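Local atomic coordinates of glyoxalase-like domain protein (Staphylococcus aureus, PDB entry 3P8A), a protein that is of unknown function but belongs to the glyoxalase-like (vicinal oxygen chelate) family, many of whose members are metal-dependent enzymes, a role not established here. Residues Q150-M155 with P165-W170; M21-D26 with I110-N115; Q128-G133 with M155-D160. All coordinates share one frame; numbering follows the deposited sequence.

Overall arrangement
The three contacts illustrate how the chemistry of a beta sheet changes from its middle to its rim, for all of them reach the same eight-stranded sheet. Contact 2 joins strands 24-31 and 106-113, and contact 1 pairs 147-155 with 166-170, the neighbour of 106-113; their centres lie about 9 Å apart. Both are buried and extensive, with backbone ladders and apolar or aromatic packing. Contact 3 is a smaller surface contact centred about 18 Å from contact 2. It shares Met155 with contact 1 and ties an edge strand, 130-139, to the end of 147-155 through a single direct hydrogen bond and a water.

Contact 1 of 3, residues Q150-M155 with P165-W170; sequences QLLYIM and PFFIQW
Tyr153 and Phe166 lie side by side across a beta hairpin, strands 147-155 and 166-170 of the glyoxalase-like sheet, their side chains pointing the same way and their ring planes 34° apart. This oblique pairing brings Tyr153 CD1 to 3.5 Å from Phe166 CB. The tyrosine hydroxyl is hydrogen-bonded to the backbone N of Phe94. CG of Phe166 sits between its own backbone N and carbonyl carbon (chi1 63°), which turns an edge of the ring to Leu151: CD2 of Leu151 lies near the ring plane, 3.7 Å from CE2 of Phe166. That methyl group also reaches CG1 of Ile168.

On the other face Leu152 and Phe167 run alongside each other, while Ile154 approaches the ring obliquely, its CD1 3.9 Å from Phe167 CE2. Leu152 and Phe167 exchange two backbone hydrogen bonds, one nearly straight at 173°, and Gln150 and Gln169 two more. The side chains of Gln150 and Gln169 run alongside each other, amides turned well out of one plane, and Gln169 OE1 is hydrogen-bonded by the backbone N of Ile117. A water bridges the strands, donating to Gln150 OE1 at 2.6 Å and to the main-chain O of Gln169 at 2.8 Å.

Contact 2 of 3, residues M21-D26 with I110-N115; sequences MILKFD and ICLHTN
Lys24 and His113 form a hydrogen-bonded antiparallel pair where strand 24-31 meets strand 106-113, midway across the eight-stranded sheet. Two sets of four strands join here, an arrangement consistent with the paired modules of the VOC fold.

Backbone bonds carry the ladder. Lys24 N donates a hydrogen bond to His113 O at 3.2 Å; His113 N returns a shorter one, 2.7 Å to Lys24 O. Asp26 N then reaches Cys111 O at 2.8 Å. The short strand segments run at 128° to each other, so the pairing is strongly twisted. Weaker CA-H...O contacts accompany these bonds, from Leu23 CA to His113 O and from Leu112 CA to Lys24 O. Beyond the last rung a water takes over, donating to Ile22 O and accepting from Asn115 N.

Apolar contacts flank the ladder. Ile110 meets Phe25 at the rim of the ring, with CG2 near the ring plane and 3.8 Å from CE1, and the two side chains cross at about a right angle. With CG of Phe25 anti to the backbone N (chi1 176°), a side chain whose CB leaves away from the partner still brings its ring back to Ile110. Leu23 CD1 lies 4.5 Å from Leu112 CD1. Leu23 also runs alongside Thr114, though the very short approach of their methyls is doubtful.

Among polar groups, the side chains of Asp26 and His113 cross at a slant, yet the carboxylate and imidazole planes are only 20° apart. OD1 of Asp26 stands 3.7 Å from CB of His113, and it receives a weak hydrogen bond from Trp170 NE1. Direct polar bonding between the segments is thus all main chain, with apolar packing beside it, and the buried carboxylate of Asp26 takes its hydrogen-bond partners from beyond the two segments.

Contact 3 of 3, residues Q128-G133 with M155-D160; sequences QVEVVG and MNQDDD
At the open end of the hairpin of strands 130-139 and 147-155, Glu130 and Met155, the latter present as selenomethionine, are held by one direct backbone bond. Met155 N donates to Glu130 O at 2.7 Å and 161°. The return path is not direct. A water accepts from Glu130 N at 3.1 Å and donates to Met155 O at 2.8 Å, so it stands in for a second backbone bond where the two chains begin to part.

The side chains of this pair lie side by side on one face of the sheet. With chi1 of 173° carrying CG of Glu130 away from the backbone N, that methylene comes to 3.9 Å from both SE and CB of Met155; the contact is made by the glutamate's aliphatic part. Next to it, Val132 CG2 grazes Met155 CB at 4.4 Å, and Val92 from a loop packs against both Val132 and Met155.

In the fold, strand 130-139 is one of the two edge strands of the eight-stranded sheet, and it follows helix 117-125. That helix ends in a Schellman motif with Gln128, at positive phi, as its C-prime residue: Val129 N bonds to Leu124 O and Gln128 N to Gln125 O. Val131 then points away from Met155, and its side chain packs on Lys121, Leu124 and Gln125 of the same helix. Past Met155 the chain leaves the sheet as an irregular loop. Gln157 bends back so that its OE1 lies 3.5 Å from Glu130 CB, but this residue is poorly ordered and its placement is doubtful.

Contact 1 of 3, residues Q150-M155 with P165-W170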
loop_
_atom_site.group_PDB
_atom_site.type_symbol
_atom_site.label_atom_id
_atom_site.label_comp_id
_atom_site.label_asym_id
_atom_site.label_seq_id
_atom_site.Cartn_x
_atom_site.Cartn_y
_atom_site.Cartn_z
ATOM N N GLN A 150 -3.382 -7.134 -12.093
ATOM C CA GLN A 150 -2.068 -6.841 -12.654
ATOM C C GLN A 150 -1.398 -5.789 -11.795
ATOM O O GLN A 150 -2.057 -4.863 -11.327
ATOM C CB GLN A 150 -2.153 -6.290 -14.082
ATOM C CG GLN A 150 -2.814 -7.209 -15.093
ATOM C CD GLN A 150 -3.067 -6.411 -16.343
ATOM O OE1 GLN A 150 -4.189 -5.971 -16.623
ATOM N NE2 GLN A 150 -2.001 -6.074 -17.044
ATOM N N LEU A 151 -0.087 -5.915 -11.623
ATOM C CA LEU A 151 0.722 -4.946 -10.890
ATOM C C LEU A 151 1.766 -4.331 -11.828
ATOM O O LEU A 151 2.228 -4.987 -12.757
ATOM C CB LEU A 151 1.428 -5.590 -9.689
ATOM C CG LEU A 151 0.529 -6.226 -8.621
ATOM C CD1 LEU A 151 1.358 -6.791 -7.522
ATOM C CD2 LEU A 151 -0.448 -5.223 -8.033
ATOM N N LEU A 152 2.131 -3.078 -11.586
ATOM C CA LEU A 152 3.170 -2.383 -12.345
ATOM C C LEU A 152 4.029 -1.686 -11.304
ATOM O O LEU A 152 3.503 -1.075 -10.367
ATOM C CB LEU A 152 2.564 -1.380 -13.330
ATOM C CG LEU A 152 3.542 -0.561 -14.201
ATOM C CD1 LEU A 152 4.141 -1.405 -15.323
ATOM C CD2 LEU A 152 2.846 0.654 -14.747
ATOM N N TYR A 153 5.339 -1.854 -11.421
ATOM C CA TYR A 153 6.279 -1.284 -10.479
ATOM C C TYR A 153 7.165 -0.253 -11.108
ATOM O O TYR A 153 7.531 -0.384 -12.281
ATOM C CB TYR A 153 7.164 -2.371 -9.910
ATOM C CG TYR A 153 6.405 -3.413 -9.118
ATOM C CD1 TYR A 153 6.095 -3.206 -7.778
ATOM C CD2 TYR A 153 6.090 -4.647 -9.677
ATOM C CE1 TYR A 153 5.421 -4.168 -7.034
ATOM C CE2 TYR A 153 5.452 -5.637 -8.926
ATOM C CZ TYR A 153 5.101 -5.380 -7.610
ATOM O OH TYR A 153 4.510 -6.341 -6.846
ATOM N N ILE A 154 7.579 0.727 -10.307
ATOM C CA ILE A 154 8.559 1.719 -10.729
ATOM C C ILE A 154 9.932 1.198 -10.327
ATOM O O ILE A 154 10.125 0.779 -9.190
ATOM C CB ILE A 154 8.252 3.100 -10.110
ATOM C CG1 ILE A 154 6.959 3.680 -10.721
ATOM C CG2 ILE A 154 9.455 4.066 -10.282
ATOM C CD1 ILE A 154 6.384 4.829 -9.948
HETATM N N MSE A 155 10.892 1.214 -11.260
HETATM C CA MSE A 155 12.258 0.819 -10.951
HETATM C C MSE A 155 13.200 2.042 -11.054
HETATM O O MSE A 155 13.747 2.347 -12.122
HETATM C CB MSE A 155 12.711 -0.347 -11.823
HETATM C CG MSE A 155 13.766 -1.174 -11.159
HETATM SE SE MSE A 155 15.073 -1.683 -12.452
HETATM C CE MSE A 155 16.231 -0.106 -12.250
ATOM N N PRO A 165 5.566 3.616 -4.249
ATOM C CA PRO A 165 4.220 3.025 -4.352
ATOM C C PRO A 165 4.071 2.354 -5.725
ATOM O O PRO A 165 4.725 2.763 -6.695
ATOM C CB PRO A 165 3.292 4.241 -4.263
ATOM C CG PRO A 165 4.075 5.250 -3.515
ATOM C CD PRO A 165 5.486 5.072 -3.995
ATOM N N PHE A 166 3.248 1.307 -5.795
ATOM C CA PHE A 166 3.058 0.544 -7.022
ATOM C C PHE A 166 1.609 0.607 -7.467
ATOM O O PHE A 166 0.771 1.157 -6.750
ATOM C CB PHE A 166 3.590 -0.894 -6.880
ATOM C CG PHE A 166 2.886 -1.731 -5.842
ATOM C CD1 PHE A 166 3.244 -1.651 -4.503
ATOM C CD2 PHE A 166 1.892 -2.633 -6.209
ATOM C CE1 PHE A 166 2.601 -2.438 -3.549
ATOM C CE2 PHE A 166 1.262 -3.428 -5.253
ATOM C CZ PHE A 166 1.626 -3.333 -3.932
ATOM N N PHE A 167 1.333 0.123 -8.687
ATOM C CA PHE A 167 0.017 0.253 -9.300
ATOM C C PHE A 167 -0.700 -1.071 -9.415
ATOM O O PHE A 167 -0.069 -2.100 -9.619
ATOM C CB PHE A 167 0.173 0.860 -10.717
ATOM C CG PHE A 167 0.900 2.189 -10.778
ATOM C CD1 PHE A 167 0.200 3.386 -10.694
ATOM C CD2 PHE A 167 2.275 2.238 -10.991
ATOM C CE1 PHE A 167 0.870 4.617 -10.764
ATOM C CE2 PHE A 167 2.943 3.465 -11.046
ATOM C CZ PHE A 167 2.224 4.651 -10.971
ATOM N N ILE A 168 -2.021 -1.022 -9.334
ATOM C CA ILE A 168 -2.876 -2.176 -9.460
ATOM C C ILE A 168 -4.032 -1.898 -10.418
ATOM O O ILE A 168 -4.663 -0.845 -10.369
ATOM C CB ILE A 168 -3.405 -2.706 -8.073
ATOM C CG1 ILE A 168 -4.044 -4.124 -8.204
ATOM C CG2 ILE A 168 -4.381 -1.702 -7.375
ATOM C CD1 ILE A 168 -4.135 -4.900 -6.824
ATOM N N GLN A 169 -4.326 -2.889 -11.242
ATOM C CA GLN A 169 -5.499 -2.894 -12.097
ATOM C C GLN A 169 -6.167 -4.247 -11.857
ATOM O O GLN A 169 -5.614 -5.298 -12.195
ATOM C CB GLN A 169 -5.191 -2.689 -13.586
ATOM C CG GLN A 169 -6.490 -2.420 -14.372
ATOM C CD GLN A 169 -6.306 -2.462 -15.863
ATOM O OE1 GLN A 169 -5.466 -1.764 -16.435
ATOM N NE2 GLN A 169 -7.145 -3.224 -16.524
ATOM N N TRP A 170 -7.331 -4.198 -11.218
ATOM C CA TRP A 170 -8.149 -5.379 -10.920
ATOM C C TRP A 170 -8.825 -5.851 -12.217
ATOM O O TRP A 170 -9.328 -5.013 -12.985
ATOM C CB TRP A 170 -9.209 -5.000 -9.860
ATOM C CG TRP A 170 -8.621 -4.694 -8.519
ATOM C CD1 TRP A 170 -8.444 -3.460 -7.962
ATOM C CD2 TRP A 170 -8.141 -5.641 -7.557
ATOM N NE1 TRP A 170 -7.856 -3.581 -6.725
ATOM C CE2 TRP A 170 -7.696 -4.909 -6.434
ATOM C CE3 TRP A 170 -8.078 -7.043 -7.519
ATOM C CZ2 TRP A 170 -7.151 -5.534 -5.299
ATOM C CZ3 TRP A 170 -7.508 -7.657 -6.409
ATOM C CH2 TRP A 170 -7.042 -6.904 -5.319
HETATM O O HOH W 1 -5.984 -6.270 -14.768
HETATM O O HOH W 2 6.596 0.751 -7.857
#

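Contact 2 of 3, residues M21-D26 with I110-N115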
loop_
_atom_site.group_PDB
_atom_site.type_symbol
_atom_site.label_atom_id
_atom_site.label_comp_id
_atom_site.label_asym_id
_atom_site.label_seq_id
_atom_site.Cartn_x
_atom_site.Cartn_y
_atom_site.Cartn_z
HETATM N N MSE A 21 -4.236 10.589 -16.207
HETATM C CA MSE A 21 -4.400 9.259 -15.606
HETATM C C MSE A 21 -5.065 9.308 -14.221
HETATM O O MSE A 21 -4.554 9.969 -13.311
HETATM C CB MSE A 21 -3.073 8.452 -15.591
HETATM C CG MSE A 21 -1.871 9.224 -15.029
HETATM SE SE MSE A 21 -0.346 8.093 -14.556
HETATM C CE MSE A 21 0.513 9.291 -13.259
ATOM N N ILE A 22 -6.217 8.620 -14.069
ATOM C CA ILE A 22 -6.939 8.620 -12.799
ATOM C C ILE A 22 -6.423 7.565 -11.813
ATOM O O ILE A 22 -6.562 6.354 -12.044
ATOM C CB ILE A 22 -8.494 8.820 -12.881
ATOM C CG1 ILE A 22 -9.322 7.531 -12.754
ATOM C CG2 ILE A 22 -8.917 9.655 -14.094
ATOM C CD1 ILE A 22 -10.070 7.434 -11.437
ATOM N N LEU A 23 -5.736 8.051 -10.766
ATOM C CA LEU A 23 -5.150 7.245 -9.684
ATOM C C LEU A 23 -5.881 7.487 -8.388
ATOM O O LEU A 23 -6.189 8.627 -8.059
ATOM C CB LEU A 23 -3.651 7.576 -9.470
ATOM C CG LEU A 23 -2.730 7.325 -10.628
ATOM C CD1 LEU A 23 -1.336 7.787 -10.322
ATOM C CD2 LEU A 23 -2.705 5.881 -10.985
ATOM N N LYS A 24 -6.116 6.420 -7.634
ATOM C CA LYS A 24 -6.737 6.485 -6.312
ATOM C C LYS A 24 -5.975 5.553 -5.388
ATOM O O LYS A 24 -5.338 4.610 -5.856
ATOM C CB LYS A 24 -8.210 6.052 -6.367
ATOM C CG LYS A 24 -9.124 7.002 -7.123
ATOM C CD LYS A 24 -10.525 6.429 -7.194
ATOM C CE LYS A 24 -11.529 7.425 -7.721
ATOM N NZ LYS A 24 -12.898 6.840 -7.785
ATOM N N PHE A 25 -6.069 5.784 -4.075
ATOM C CA PHE A 25 -5.431 4.914 -3.084
ATOM C C PHE A 25 -6.152 3.552 -3.087
ATOM O O PHE A 25 -7.376 3.517 -3.039
ATOM C CB PHE A 25 -5.530 5.579 -1.685
ATOM C CG PHE A 25 -4.997 4.724 -0.568
ATOM C CD1 PHE A 25 -3.634 4.650 -0.320
ATOM C CD2 PHE A 25 -5.854 3.972 0.223
ATOM C CE1 PHE A 25 -3.144 3.831 0.689
ATOM C CE2 PHE A 25 -5.357 3.151 1.232
ATOM C CZ PHE A 25 -4.011 3.097 1.464
ATOM N N ASP A 26 -5.399 2.439 -3.176
ATOM C CA ASP A 26 -6.024 1.123 -3.121
ATOM C C ASP A 26 -5.847 0.460 -1.771
ATOM O O ASP A 26 -6.828 0.123 -1.116
ATOM C CB ASP A 26 -5.531 0.198 -4.242
ATOM C CG ASP A 26 -6.484 -0.963 -4.453
ATOM O OD1 ASP A 26 -7.616 -0.723 -4.942
ATOM O OD2 ASP A 26 -6.100 -2.107 -4.132
ATOM N N ILE A 110 2.399 1.299 -0.185
ATOM C CA ILE A 110 1.020 1.636 -0.547
ATOM C C ILE A 110 0.866 1.277 -2.015
ATOM O O ILE A 110 1.843 1.257 -2.776
ATOM C CB ILE A 110 0.644 3.105 -0.238
ATOM C CG1 ILE A 110 1.626 4.101 -0.943
ATOM C CG2 ILE A 110 0.582 3.331 1.294
ATOM C CD1 ILE A 110 1.090 5.546 -1.015
ATOM N N CYS A 111 -0.356 1.033 -2.411
ATOM C CA CYS A 111 -0.689 0.617 -3.746
ATOM C C CYS A 111 -1.766 1.548 -4.249
ATOM O O CYS A 111 -2.735 1.821 -3.545
ATOM C CB CYS A 111 -1.164 -0.835 -3.715
ATOM S SG CYS A 111 -1.699 -1.493 -5.315
ATOM N N LEU A 112 -1.585 2.032 -5.478
ATOM C CA LEU A 112 -2.516 2.945 -6.095
ATOM C C LEU A 112 -3.291 2.243 -7.218
ATOM O O LEU A 112 -2.707 1.575 -8.069
ATOM C CB LEU A 112 -1.774 4.202 -6.623
ATOM C CG LEU A 112 -0.891 4.999 -5.624
ATOM C CD1 LEU A 112 -0.183 6.158 -6.334
ATOM C CD2 LEU A 112 -1.721 5.553 -4.436
ATOM N N HIS A 113 -4.608 2.420 -7.205
ATOM C CA HIS A 113 -5.571 1.855 -8.138
ATOM C C HIS A 113 -5.630 2.629 -9.486
ATOM O O HIS A 113 -5.690 3.859 -9.474
ATOM C CB HIS A 113 -6.954 1.866 -7.443
ATOM C CG HIS A 113 -8.105 1.630 -8.363
ATOM N ND1 HIS A 113 -8.573 0.357 -8.609
ATOM C CD2 HIS A 113 -8.822 2.512 -9.097
ATOM C CE1 HIS A 113 -9.556 0.498 -9.488
ATOM N NE2 HIS A 113 -9.735 1.777 -9.819
ATOM N N THR A 114 -5.695 1.893 -10.617
ATOM C CA THR A 114 -5.926 2.436 -11.963
ATOM C C THR A 114 -6.912 1.587 -12.736
ATOM O O THR A 114 -6.944 0.382 -12.554
ATOM C CB THR A 114 -4.667 2.556 -12.829
ATOM O OG1 THR A 114 -3.518 1.862 -12.338
ATOM C CG2 THR A 114 -4.442 3.924 -13.285
ATOM N N ASN A 115 -7.672 2.192 -13.646
ATOM C CA ASN A 115 -8.557 1.435 -14.527
ATOM C C ASN A 115 -7.838 1.154 -15.858
ATOM O O ASN A 115 -8.337 0.378 -16.677
ATOM C CB ASN A 115 -9.892 2.152 -14.709
ATOM C CG ASN A 115 -10.836 1.945 -13.539
ATOM O OD1 ASN A 115 -11.122 0.810 -13.116
ATOM N ND2 ASN A 115 -11.356 3.041 -13.006
HETATM O O HOH W 3 -7.417 5.016 -14.579
#

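Contact 3 of 3, residues Q128-G133 with M155-D160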
loop_
_atom_site.group_PDB
_atom_site.type_symbol
_atom_site.label_atom_id
_atom_site.label_comp_id
_atom_site.label_asym_id
_atom_site.label_seq_id
_atom_site.Cartn_x
_atom_site.Cartn_y
_atom_site.Cartn_z
ATOM N N GLN A 128 10.750 8.222 -19.400
ATOM C CA GLN A 128 11.938 7.395 -19.170
ATOM C C GLN A 128 12.036 6.815 -17.750
ATOM O O GLN A 128 13.130 6.612 -17.236
ATOM C CB GLN A 128 13.243 8.101 -19.640
ATOM C CG GLN A 128 14.460 7.174 -19.904
ATOM C CD GLN A 128 14.247 6.079 -20.932
ATOM O OE1 GLN A 128 13.411 6.189 -21.828
ATOM N NE2 GLN A 128 15.036 5.009 -20.841
ATOM N N VAL A 129 10.901 6.580 -17.093
ATOM C CA VAL A 129 10.969 5.891 -15.802
ATOM C C VAL A 129 10.957 4.400 -16.132
ATOM O O VAL A 129 10.104 3.953 -16.917
ATOM C CB VAL A 129 10.008 6.320 -14.645
ATOM C CG1 VAL A 129 8.999 7.377 -15.054
ATOM C CG2 VAL A 129 9.327 5.135 -13.976
ATOM N N GLU A 130 11.971 3.666 -15.647
ATOM C CA GLU A 130 12.082 2.229 -15.893
ATOM C C GLU A 130 10.973 1.576 -15.069
ATOM O O GLU A 130 10.814 1.892 -13.893
ATOM C CB GLU A 130 13.485 1.699 -15.513
ATOM C CG GLU A 130 13.673 0.181 -15.570
ATOM C CD GLU A 130 13.637 -0.537 -16.916
ATOM O OE1 GLU A 130 13.968 0.088 -17.953
ATOM O OE2 GLU A 130 13.324 -1.752 -16.920
ATOM N N VAL A 131 10.146 0.770 -15.720
ATOM C CA VAL A 131 9.035 0.086 -15.067
ATOM C C VAL A 131 9.245 -1.432 -15.162
ATOM O O VAL A 131 9.942 -1.877 -16.060
ATOM C CB VAL A 131 7.638 0.513 -15.619
ATOM C CG1 VAL A 131 7.413 2.011 -15.503
ATOM C CG2 VAL A 131 7.426 0.045 -17.062
ATOM N N VAL A 132 8.661 -2.202 -14.228
ATOM C CA VAL A 132 8.637 -3.672 -14.227
ATOM C C VAL A 132 7.169 -4.062 -14.289
ATOM O O VAL A 132 6.367 -3.614 -13.465
ATOM C CB VAL A 132 9.388 -4.367 -13.064
ATOM C CG1 VAL A 132 9.129 -5.871 -13.047
ATOM C CG2 VAL A 132 10.888 -4.106 -13.140
ATOM N N GLY A 133 6.813 -4.803 -15.325
ATOM C CA GLY A 133 5.441 -5.234 -15.522
ATOM C C GLY A 133 4.752 -4.681 -16.751
ATOM O O GLY A 133 5.405 -4.078 -17.598
HETATM N N MSE A 155 10.892 1.214 -11.260
HETATM C CA MSE A 155 12.258 0.819 -10.951
HETATM C C MSE A 155 13.200 2.042 -11.054
HETATM O O MSE A 155 13.747 2.347 -12.122
HETATM C CB MSE A 155 12.711 -0.347 -11.823
HETATM C CG MSE A 155 13.766 -1.174 -11.159
HETATM SE SE MSE A 155 15.073 -1.683 -12.452
HETATM C CE MSE A 155 16.231 -0.106 -12.250
ATOM N N ASN A 156 13.340 2.763 -9.945
ATOM C CA ASN A 156 14.181 3.951 -9.888
ATOM C C ASN A 156 15.668 3.591 -9.946
ATOM O O ASN A 156 16.146 2.827 -9.103
ATOM C CB ASN A 156 13.848 4.801 -8.658
ATOM C CG ASN A 156 14.468 6.181 -8.633
ATOM O OD1 ASN A 156 14.541 6.822 -7.585
ATOM N ND2 ASN A 156 14.917 6.682 -9.774
ATOM N N GLN A 157 16.380 4.134 -10.972
ATOM C CA GLN A 157 17.814 3.924 -11.219
ATOM C C GLN A 157 18.658 4.677 -10.190
ATOM O O GLN A 157 19.783 4.264 -9.887
ATOM C CB GLN A 157 18.194 4.347 -12.644
ATOM C CG GLN A 157 18.856 3.228 -13.464
ATOM C CD GLN A 157 17.882 2.334 -14.207
ATOM O OE1 GLN A 157 16.725 2.691 -14.471
ATOM N NE2 GLN A 157 18.349 1.157 -14.601
ATOM N N ASP A 158 18.106 5.775 -9.652
ATOM C CA ASP A 158 18.719 6.570 -8.603
ATOM C C ASP A 158 18.274 5.958 -7.248
ATOM O O ASP A 158 17.545 4.957 -7.223
ATOM C CB ASP A 158 18.282 8.049 -8.750
ATOM C CG ASP A 158 19.335 9.134 -8.540
ATOM O OD1 ASP A 158 19.142 9.981 -7.629
ATOM O OD2 ASP A 158 20.304 9.199 -9.348
ATOM N N ASP A 159 18.732 6.558 -6.136
ATOM C CA ASP A 159 18.425 6.096 -4.790
ATOM C C ASP A 159 16.973 6.369 -4.382
ATOM O O ASP A 159 16.416 7.429 -4.701
ATOM C CB ASP A 159 19.359 6.767 -3.764
ATOM C CG ASP A 159 20.828 6.406 -3.863
ATOM O OD1 ASP A 159 21.140 5.260 -4.265
ATOM O OD2 ASP A 159 21.664 7.242 -3.478
ATOM N N ASP A 160 16.388 5.420 -3.639
ATOM C CA ASP A 160 15.056 5.548 -3.066
ATOM C C ASP A 160 15.194 5.445 -1.573
ATOM O O ASP A 160 15.631 4.406 -1.080
ATOM C CB ASP A 160 14.095 4.424 -3.542
ATOM C CG ASP A 160 13.664 4.487 -4.990
ATOM O OD1 ASP A 160 13.158 5.555 -5.417
ATOM O OD2 ASP A 160 13.770 3.446 -5.684
HETATM O O HOH W 4 13.667 4.915 -13.317
#